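PDB 3NOL: glutamine cyclotransferase from Zymomonas mobilis, which catalyses the cyclisation of N-terminal glutamine to pyroglutamate with release of ammonia, as a glutaminyl cyclase built on a beta-propeller. Local coordinates for residues Asn62-Ile67 against Gln80-Lys85; Gly91-Lys96 against Gln137-Ser142; Leu108-Asn113 against Val120-Tyr125. All blocks are in the same frame, centred on the assembly; numbering follows the deposited sequence.

Contact 1. Residues Asn62-Ile67 against Gln80-Lys85; sequences NGRSSI and QIELGK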
loop_
_atom_site.group_PDB
_atom_site.type_symbol
_atom_site.label_atom_id
_atom_site.label_comp_id
_atom_site.label_asym_id
_atom_site.label_seq_id
_atom_site.Cartn_x
_atom_site.Cartn_y
_atom_site.Cartn_z
ATOM N N ASN A 62 -17.432 4.667 -4.045
ATOM C CA ASN A 62 -18.751 5.263 -3.708
ATOM C C ASN A 62 -19.504 4.574 -2.532
ATOM O O ASN A 62 -20.665 4.095 -2.694
ATOM C CB ASN A 62 -19.628 5.301 -4.977
ATOM C CG ASN A 62 -20.888 6.148 -4.802
ATOM O OD1 ASN A 62 -20.959 6.970 -3.896
ATOM N ND2 ASN A 62 -21.870 5.965 -5.687
ATOM N N GLY A 63 -18.837 4.495 -1.375
ATOM C CA GLY A 63 -19.464 3.997 -0.121
ATOM C C GLY A 63 -19.273 2.525 0.217
ATOM O O GLY A 63 -19.562 2.094 1.345
ATOM N N ARG A 64 -18.804 1.742 -0.761
ATOM C CA ARG A 64 -18.610 0.295 -0.592
ATOM C C ARG A 64 -17.158 -0.021 -0.911
ATOM O O ARG A 64 -16.430 0.848 -1.390
ATOM C CB ARG A 64 -19.577 -0.518 -1.485
ATOM C CG ARG A 64 -21.041 -0.504 -0.987
ATOM C CD ARG A 64 -21.220 -1.298 0.311
ATOM N NE ARG A 64 -21.101 -2.749 0.130
ATOM C CZ ARG A 64 -22.069 -3.551 -0.316
ATOM N NH1 ARG A 64 -21.829 -4.853 -0.457
ATOM N NH2 ARG A 64 -23.273 -3.054 -0.652
ATOM N N SER A 65 -16.730 -1.242 -0.627
ATOM C CA SER A 65 -15.316 -1.593 -0.779
ATOM C C SER A 65 -15.132 -2.866 -1.626
ATOM O O SER A 65 -15.912 -3.828 -1.519
ATOM C CB SER A 65 -14.684 -1.707 0.614
ATOM O OG SER A 65 -13.607 -2.609 0.665
ATOM N N SER A 66 -14.107 -2.852 -2.472
ATOM C CA SER A 66 -13.841 -3.970 -3.376
ATOM C C SER A 66 -12.354 -4.346 -3.410
ATOM O O SER A 66 -11.488 -3.508 -3.136
ATOM C CB SER A 66 -14.305 -3.604 -4.792
ATOM O OG SER A 66 -15.724 -3.637 -4.908
ATOM N N ILE A 67 -12.086 -5.603 -3.781
ATOM C CA ILE A 67 -10.725 -6.056 -4.072
ATOM C C ILE A 67 -10.736 -6.383 -5.568
ATOM O O ILE A 67 -11.620 -7.101 -6.031
ATOM C CB ILE A 67 -10.322 -7.325 -3.238
ATOM C CG1 ILE A 67 -10.412 -7.076 -1.710
ATOM C CG2 ILE A 67 -8.932 -7.836 -3.680
ATOM C CD1 ILE A 67 -9.830 -5.809 -1.218
ATOM N N GLN A 80 -13.127 -9.049 -9.638
ATOM C CA GLN A 80 -13.402 -8.166 -8.505
ATOM C C GLN A 80 -14.371 -8.832 -7.552
ATOM O O GLN A 80 -15.290 -9.516 -8.010
ATOM C CB GLN A 80 -14.019 -6.861 -9.020
ATOM C CG GLN A 80 -14.174 -5.757 -7.962
ATOM C CD GLN A 80 -14.542 -4.430 -8.600
ATOM O OE1 GLN A 80 -13.892 -3.998 -9.580
ATOM N NE2 GLN A 80 -15.571 -3.754 -8.050
ATOM N N ILE A 81 -14.153 -8.624 -6.251
ATOM C CA ILE A 81 -15.159 -8.949 -5.218
ATOM C C ILE A 81 -15.545 -7.671 -4.490
ATOM O O ILE A 81 -14.719 -6.757 -4.354
ATOM C CB ILE A 81 -14.699 -10.077 -4.235
ATOM C CG1 ILE A 81 -13.422 -9.698 -3.459
ATOM C CG2 ILE A 81 -14.571 -11.416 -4.995
ATOM C CD1 ILE A 81 -13.055 -10.632 -2.290
ATOM N N GLU A 82 -16.805 -7.596 -4.077
ATOM C CA GLU A 82 -17.299 -6.488 -3.304
ATOM C C GLU A 82 -17.560 -7.011 -1.891
ATOM O O GLU A 82 -18.316 -7.976 -1.699
ATOM C CB GLU A 82 -18.595 -5.957 -3.933
ATOM C CG GLU A 82 -19.153 -4.770 -3.185
ATOM C CD GLU A 82 -20.377 -4.132 -3.838
ATOM O OE1 GLU A 82 -20.823 -4.585 -4.929
ATOM O OE2 GLU A 82 -20.899 -3.164 -3.227
ATOM N N LEU A 83 -16.941 -6.377 -0.903
ATOM C CA LEU A 83 -17.107 -6.800 0.481
ATOM C C LEU A 83 -18.515 -6.491 0.977
ATOM O O LEU A 83 -19.150 -5.553 0.496
ATOM C CB LEU A 83 -16.079 -6.113 1.385
ATOM C CG LEU A 83 -14.599 -6.417 1.096
ATOM C CD1 LEU A 83 -13.780 -6.061 2.330
ATOM C CD2 LEU A 83 -14.357 -7.860 0.685
ATOM N N GLY A 84 -18.987 -7.288 1.931
ATOM C CA GLY A 84 -20.283 -7.015 2.574
ATOM C C GLY A 84 -20.391 -5.584 3.084
ATOM O O GLY A 84 -19.399 -4.964 3.479
ATOM N N LYS A 85 -21.605 -5.049 3.081
ATOM C CA LYS A 85 -21.837 -3.668 3.496
ATOM C C LYS A 85 -21.360 -3.357 4.934
ATOM O O LYS A 85 -21.092 -2.207 5.253
ATOM C CB LYS A 85 -23.318 -3.320 3.321
ATOM C CG LYS A 85 -24.241 -4.362 3.906
ATOM C CD LYS A 85 -25.714 -3.989 3.719
ATOM C CE LYS A 85 -26.564 -4.818 4.677
ATOM N NZ LYS A 85 -28.015 -4.570 4.494
HETATM O O HOH W 1 -18.297 -2.926 1.286
#

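Contact 2. Residues Gly91-Lys96 against Gln137-Ser142; sequences GISDWK and QYLIMS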
loop_
_atom_site.group_PDB
_atom_site.type_symbol
_atom_site.label_atom_id
_atom_site.label_comp_id
_atom_site.label_asym_id
_atom_site.label_seq_id
_atom_site.Cartn_x
_atom_site.Cartn_y
_atom_site.Cartn_z
ATOM N N GLY A 91 -5.739 -2.119 3.806
ATOM C CA GLY A 91 -4.567 -2.743 3.164
ATOM C C GLY A 91 -4.752 -4.181 2.745
ATOM O O GLY A 91 -5.517 -4.923 3.365
ATOM N N ILE A 92 -4.093 -4.554 1.649
ATOM C CA ILE A 92 -4.054 -5.955 1.243
ATOM C C ILE A 92 -2.616 -6.330 0.896
ATOM O O ILE A 92 -1.813 -5.485 0.476
ATOM C CB ILE A 92 -5.011 -6.282 0.047
ATOM C CG1 ILE A 92 -4.704 -5.392 -1.187
ATOM C CG2 ILE A 92 -6.466 -6.171 0.483
ATOM C CD1 ILE A 92 -5.403 -5.833 -2.474
ATOM N N SER A 93 -2.313 -7.613 1.049
ATOM C CA SER A 93 -1.008 -8.146 0.668
ATOM C C SER A 93 -1.194 -9.600 0.292
ATOM O O SER A 93 -2.053 -10.301 0.870
ATOM C CB SER A 93 -0.009 -8.042 1.826
ATOM O OG SER A 93 1.249 -8.628 1.467
ATOM N N ASP A 94 -0.405 -10.042 -0.681
ATOM C CA ASP A 94 -0.289 -11.483 -0.945
ATOM C C ASP A 94 0.413 -12.168 0.238
ATOM O O ASP A 94 1.190 -11.551 0.997
ATOM C CB ASP A 94 0.501 -11.769 -2.226
ATOM C CG ASP A 94 1.905 -11.185 -2.177
ATOM O OD1 ASP A 94 2.000 -9.971 -1.944
ATOM O OD2 ASP A 94 2.918 -11.931 -2.339
ATOM N N TRP A 95 0.120 -13.456 0.380
ATOM C CA TRP A 95 0.929 -14.335 1.209
ATOM C C TRP A 95 0.799 -15.724 0.594
ATOM O O TRP A 95 -0.302 -16.274 0.522
ATOM C CB TRP A 95 0.511 -14.353 2.697
ATOM C CG TRP A 95 1.432 -15.257 3.425
ATOM C CD1 TRP A 95 1.219 -16.568 3.768
ATOM C CD2 TRP A 95 2.773 -14.957 3.787
ATOM N NE1 TRP A 95 2.346 -17.091 4.378
ATOM C CE2 TRP A 95 3.321 -16.122 4.388
ATOM C CE3 TRP A 95 3.567 -13.798 3.691
ATOM C CZ2 TRP A 95 4.635 -16.166 4.882
ATOM C CZ3 TRP A 95 4.890 -13.843 4.159
ATOM C CH2 TRP A 95 5.402 -15.022 4.773
ATOM N N LYS A 96 1.918 -16.259 0.104
ATOM C CA LYS A 96 1.878 -17.521 -0.637
ATOM C C LYS A 96 0.780 -17.418 -1.710
ATOM O O LYS A 96 0.803 -16.482 -2.517
ATOM C CB LYS A 96 1.692 -18.721 0.318
ATOM C CG LYS A 96 2.904 -18.895 1.281
ATOM C CD LYS A 96 2.693 -20.005 2.294
ATOM C CE LYS A 96 3.947 -20.189 3.143
ATOM N NZ LYS A 96 3.767 -21.266 4.171
ATOM N N GLN A 137 9.222 -13.702 5.623
ATOM C CA GLN A 137 8.835 -14.376 6.881
ATOM C C GLN A 137 7.551 -13.875 7.550
ATOM O O GLN A 137 6.893 -14.634 8.258
ATOM C CB GLN A 137 9.956 -14.269 7.908
ATOM C CG GLN A 137 11.188 -15.111 7.601
ATOM C CD GLN A 137 12.212 -15.002 8.709
ATOM O OE1 GLN A 137 12.338 -15.900 9.541
ATOM N NE2 GLN A 137 12.914 -13.867 8.760
ATOM N N TYR A 138 7.236 -12.592 7.371
ATOM C CA TYR A 138 6.125 -11.945 8.093
ATOM C C TYR A 138 5.264 -11.044 7.227
ATOM O O TYR A 138 5.747 -10.476 6.243
ATOM C CB TYR A 138 6.669 -11.057 9.222
ATOM C CG TYR A 138 7.624 -11.753 10.140
ATOM C CD1 TYR A 138 7.175 -12.731 11.030
ATOM C CD2 TYR A 138 8.983 -11.436 10.118
ATOM C CE1 TYR A 138 8.053 -13.383 11.875
ATOM C CE2 TYR A 138 9.881 -12.079 10.962
ATOM C CZ TYR A 138 9.415 -13.045 11.837
ATOM O OH TYR A 138 10.325 -13.677 12.667
ATOM N N LEU A 139 4.000 -10.907 7.624
ATOM C CA LEU A 139 3.162 -9.792 7.169
ATOM C C LEU A 139 3.516 -8.596 8.030
ATOM O O LEU A 139 3.833 -8.750 9.207
ATOM C CB LEU A 139 1.681 -10.124 7.341
ATOM C CG LEU A 139 1.208 -11.165 6.306
ATOM C CD1 LEU A 139 0.040 -12.073 6.811
ATOM C CD2 LEU A 139 0.895 -10.549 4.917
ATOM N N ILE A 140 3.380 -7.403 7.463
ATOM C CA ILE A 140 3.766 -6.197 8.168
ATOM C C ILE A 140 2.621 -5.217 7.981
ATOM O O ILE A 140 2.232 -4.927 6.841
ATOM C CB ILE A 140 5.060 -5.595 7.605
ATOM C CG1 ILE A 140 6.213 -6.618 7.622
ATOM C CG2 ILE A 140 5.407 -4.301 8.375
ATOM C CD1 ILE A 140 7.352 -6.174 6.734
ATOM N N MET A 141 2.059 -4.756 9.095
ATOM C CA MET A 141 0.894 -3.891 9.061
ATOM C C MET A 141 1.119 -2.540 9.761
ATOM O O MET A 141 1.722 -2.479 10.845
ATOM C CB MET A 141 -0.333 -4.608 9.649
ATOM C CG MET A 141 -0.375 -4.790 11.138
ATOM S SD MET A 141 -1.915 -5.642 11.645
ATOM C CE MET A 141 -3.171 -4.396 11.442
ATOM N N SER A 142 0.641 -1.478 9.114
ATOM C CA SER A 142 0.574 -0.136 9.708
ATOM C C SER A 142 -0.880 0.135 10.141
ATOM O O SER A 142 -1.806 -0.627 9.791
ATOM C CB SER A 142 0.996 0.925 8.685
ATOM O OG SER A 142 0.144 0.891 7.537
#

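Contact 3. Residues Leu108-Asn113 against Val120-Tyr125; sequences LGFVWN and VRSFNY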
loop_
_atom_site.group_PDB
_atom_site.type_symbol
_atom_site.label_atom_id
_atom_site.label_comp_id
_atom_site.label_asym_id
_atom_site.label_seq_id
_atom_site.Cartn_x
_atom_site.Cartn_y
_atom_site.Cartn_z
ATOM N N LEU A 108 -10.981 -6.472 12.275
ATOM C CA LEU A 108 -10.761 -7.794 11.733
ATOM C C LEU A 108 -10.263 -7.739 10.311
ATOM O O LEU A 108 -10.311 -6.689 9.643
ATOM C CB LEU A 108 -11.993 -8.670 11.890
ATOM C CG LEU A 108 -13.278 -8.227 11.183
ATOM C CD1 LEU A 108 -13.266 -8.646 9.748
ATOM C CD2 LEU A 108 -14.430 -8.912 11.918
ATOM N N GLY A 109 -9.702 -8.863 9.894
ATOM C CA GLY A 109 -9.195 -9.006 8.569
ATOM C C GLY A 109 -9.707 -10.293 7.954
ATOM O O GLY A 109 -10.399 -11.087 8.610
ATOM N N PHE A 110 -9.360 -10.483 6.687
ATOM C CA PHE A 110 -9.834 -11.621 5.903
ATOM C C PHE A 110 -8.674 -12.252 5.181
ATOM O O PHE A 110 -7.647 -11.609 4.982
ATOM C CB PHE A 110 -10.883 -11.170 4.871
ATOM C CG PHE A 110 -12.117 -10.567 5.495
ATOM C CD1 PHE A 110 -12.344 -9.193 5.434
ATOM C CD2 PHE A 110 -13.039 -11.386 6.160
ATOM C CE1 PHE A 110 -13.504 -8.632 6.017
ATOM C CE2 PHE A 110 -14.189 -10.852 6.758
ATOM C CZ PHE A 110 -14.417 -9.465 6.702
ATOM N N VAL A 111 -8.849 -13.515 4.801
ATOM C CA VAL A 111 -7.918 -14.188 3.926
ATOM C C VAL A 111 -8.725 -14.776 2.780
ATOM O O VAL A 111 -9.740 -15.437 3.020
ATOM C CB VAL A 111 -7.150 -15.343 4.635
ATOM C CG1 VAL A 111 -6.155 -15.966 3.649
ATOM C CG2 VAL A 111 -6.435 -14.846 5.926
ATOM N N TRP A 112 -8.286 -14.482 1.553
ATOM C CA TRP A 112 -8.902 -15.040 0.335
ATOM C C TRP A 112 -7.911 -15.891 -0.456
ATOM O O TRP A 112 -6.688 -15.606 -0.486
ATOM C CB TRP A 112 -9.456 -13.908 -0.564
ATOM C CG TRP A 112 -10.405 -12.908 0.102
ATOM C CD1 TRP A 112 -11.778 -13.010 0.210
ATOM C CD2 TRP A 112 -10.058 -11.622 0.644
ATOM N NE1 TRP A 112 -12.292 -11.878 0.818
ATOM C CE2 TRP A 112 -11.261 -11.019 1.106
ATOM C CE3 TRP A 112 -8.844 -10.929 0.807
ATOM C CZ2 TRP A 112 -11.284 -9.752 1.722
ATOM C CZ3 TRP A 112 -8.862 -9.673 1.419
ATOM C CH2 TRP A 112 -10.086 -9.087 1.858
ATOM N N ASN A 113 -8.427 -16.947 -1.093
ATOM C CA ASN A 113 -7.634 -17.659 -2.094
ATOM C C ASN A 113 -7.408 -16.745 -3.289
ATOM O O ASN A 113 -8.338 -16.106 -3.774
ATOM C CB ASN A 113 -8.335 -18.943 -2.551
ATOM C CG ASN A 113 -8.333 -20.043 -1.493
ATOM O OD1 ASN A 113 -9.119 -20.991 -1.586
ATOM N ND2 ASN A 113 -7.469 -19.934 -0.500
ATOM N N VAL A 120 -11.629 -17.536 2.791
ATOM C CA VAL A 120 -11.315 -18.779 3.524
ATOM C C VAL A 120 -11.136 -18.611 5.050
ATOM O O VAL A 120 -11.190 -19.589 5.803
ATOM C CB VAL A 120 -10.096 -19.523 2.918
ATOM C CG1 VAL A 120 -10.425 -20.013 1.491
ATOM C CG2 VAL A 120 -8.813 -18.648 2.956
ATOM N N ARG A 121 -10.960 -17.370 5.500
ATOM C CA ARG A 121 -10.707 -17.106 6.915
ATOM C C ARG A 121 -11.036 -15.658 7.258
ATOM O O ARG A 121 -10.955 -14.769 6.395
ATOM C CB ARG A 121 -9.236 -17.404 7.232
ATOM C CG ARG A 121 -8.809 -17.298 8.680
ATOM C CD ARG A 121 -7.342 -17.666 8.770
ATOM N NE ARG A 121 -6.852 -17.604 10.148
ATOM C CZ ARG A 121 -5.587 -17.838 10.507
ATOM N NH1 ARG A 121 -4.670 -18.149 9.596
ATOM N NH2 ARG A 121 -5.239 -17.771 11.790
ATOM N N SER A 122 -11.453 -15.455 8.510
ATOM C CA SER A 122 -11.430 -14.136 9.136
ATOM C C SER A 122 -10.586 -14.221 10.403
ATOM O O SER A 122 -10.550 -15.262 11.076
ATOM C CB SER A 122 -12.838 -13.636 9.479
ATOM O OG SER A 122 -12.775 -12.272 9.893
ATOM N N PHE A 123 -9.912 -13.126 10.731
ATOM C CA PHE A 123 -9.080 -13.091 11.924
ATOM C C PHE A 123 -9.222 -11.742 12.616
ATOM O O PHE A 123 -9.453 -10.726 11.944
ATOM C CB PHE A 123 -7.609 -13.390 11.580
ATOM C CG PHE A 123 -6.938 -12.342 10.715
ATOM C CD1 PHE A 123 -6.108 -11.363 11.298
ATOM C CD2 PHE A 123 -7.149 -12.315 9.325
ATOM C CE1 PHE A 123 -5.478 -10.398 10.494
ATOM C CE2 PHE A 123 -6.509 -11.357 8.506
ATOM C CZ PHE A 123 -5.685 -10.394 9.100
ATOM N N ASN A 124 -9.084 -11.739 13.938
ATOM C CA ASN A 124 -9.136 -10.486 14.695
ATOM C C ASN A 124 -7.745 -9.889 14.874
ATOM O O ASN A 124 -6.740 -10.604 14.882
ATOM C CB ASN A 124 -9.809 -10.667 16.062
ATOM C CG ASN A 124 -11.287 -10.959 15.953
ATOM O OD1 ASN A 124 -11.943 -10.626 14.950
ATOM N ND2 ASN A 124 -11.827 -11.603 16.980
ATOM N N TYR A 125 -7.697 -8.573 14.999
ATOM C CA TYR A 125 -6.467 -7.898 15.390
ATOM C C TYR A 125 -6.779 -6.710 16.307
ATOM O O TYR A 125 -7.929 -6.246 16.409
ATOM C CB TYR A 125 -5.631 -7.476 14.159
ATOM C CG TYR A 125 -6.369 -6.605 13.150
ATOM C CD1 TYR A 125 -6.783 -7.120 11.925
ATOM C CD2 TYR A 125 -6.651 -5.253 13.429
ATOM C CE1 TYR A 125 -7.453 -6.327 11.003
ATOM C CE2 TYR A 125 -7.334 -4.444 12.507
ATOM C CZ TYR A 125 -7.734 -4.990 11.296
ATOM O OH TYR A 125 -8.408 -4.202 10.369
#

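Contact 1. Residues Asn62-Ile67 against Gln80-Lys85
R64 grips the chain across from it with both the edge and a face of its guanidinium group. At the edge, NH1 of R64 gives a hydrogen bond of 2.9 Å to the carbonyl O of L83, 166° at the hydrogen and in the guanidinium plane, while NE adds a weak one to the same oxygen. Over the centre of one face sits OE2 of E82, 3.4 Å from R64 NH1, a salt bridge of charge alone, since no N-H points at it. The K85 backbone, its N and CA, lies over the opposite face, toward the rim. The R64 chain gets there by bending twice, at chi2 and chi3 (-70° and -71°), folding back over the L83-K85 backbone. A water accepts from R64 NE and S65 N and lies 2.9 Å from L83 O, to which it can donate. Beyond it the strands pair as the outer hairpin of a four-stranded antiparallel propeller blade, in which 77-82 is one of the two edge strands. L83 N reaches S65 O at 2.8 Å, and I67 and I81 form a hydrogen-bonded pair (I67 N to I81 O 2.9 Å, I81 N to I67 O 3.0 Å). On the S66 and E82 side, Q80 NE2 bonds weakly to S66 OG, and Q80 OE1 goes to R68. On the other side, CB of I67 packs against CG1 of I81 at 3.9 Å.

Contact 2. Residues Gly91-Lys96 against Gln137-Ser142
W95 and L139 are the nearest CA pair, yet stand 7.8 Å apart. The strands 91-95 and 139-141 run nearly antiparallel, at 171°, with axes 8.9 Å from each other at the nearest point, too far to pair as sheet neighbours; side chains bridge the gap, in part onto the opposing backbone. With chi1 at -179°, the W95 side chain extends away from its backbone N and sends the six-membered ring across to the turn before strand 139-141. There CH2 of W95 comes to 3.7 Å from the carbonyl carbon of Q137, with CZ3 near the backbone of Y138. L139 reaches toward the indole with one branch: its CD2 lies 4.4 Å from CE3 of W95 and 4.0 Å from OG of S93. H134 meets the W95 ring edge-to-face and also touches S93 and L139. Cutting W95 back to an alanine is likely to open a gap over the Q137-Y138 backbone and leave H134 and L139 without the aromatic surface they lean on. Strand 89-95 is the first of its four-stranded sheet, and 139-141 belongs to the following one, behind strand 132-134; such side-chain packing is how adjacent blades of a beta-propeller meet.

Contact 3. Residues Leu108-Asn113 against Val120-Tyr125
F123 and G109 face each other as a hydrogen-bonded pair in the antiparallel hairpin 108-113/119-124, the outer half of a propeller blade. From CB the F123 side chain turns between its backbone N and carbonyl carbon (chi1 66°), and the ring swings back over the partner strand. CD2 of F123 then lies 3.5 Å from G109 C, its CE2 reaches F110 N at 3.5 Å, and its CZ, at the tip, is 3.8 Å from G109 CA. That CA stands over the ring face in a CH-pi contact; a CB at G109 would come far too close to F123 CZ with the ring in this position. The carbonyl O of G109 is gripped twice, by F123 N and by OG of S122 from opposite faces of its plane. L108 N lies over one face of the Y125 ring, toward its rim; the Y125 hydroxyl bonds to T103 N.

At the other end V120 and R121 both face V111 in a classic beta bulge. V111 packs beside the stem of R121, whose NH1 goes on to E154 O. V111 O takes a weak bond from R121 N and a nearly straight one, 2.8 Å and 174° at the hydrogen, from V120 N in the carbonyl plane.

From the N terminus, contact 1 comes first: 80-85 folds back on 62-67 and closes a short hairpin loop, completing the outer edge of one blade before contact 2 opens. The chain then passes into strand 89-95, whose I92 CG2 is touched by I67 CD1 at 3.8 Å. Contact 2 closes only when the chain returns at 137-142, and contact 3, the hairpin of 108-113 with 120-125, is nested inside that long loop. None of the three cross. Contacts 1 and 3 each finish the outer part of a blade and meet through W112, which packs on I67, I81 and L83; contact 2 joins the second of these blades to the next, where M141 also touches Y125.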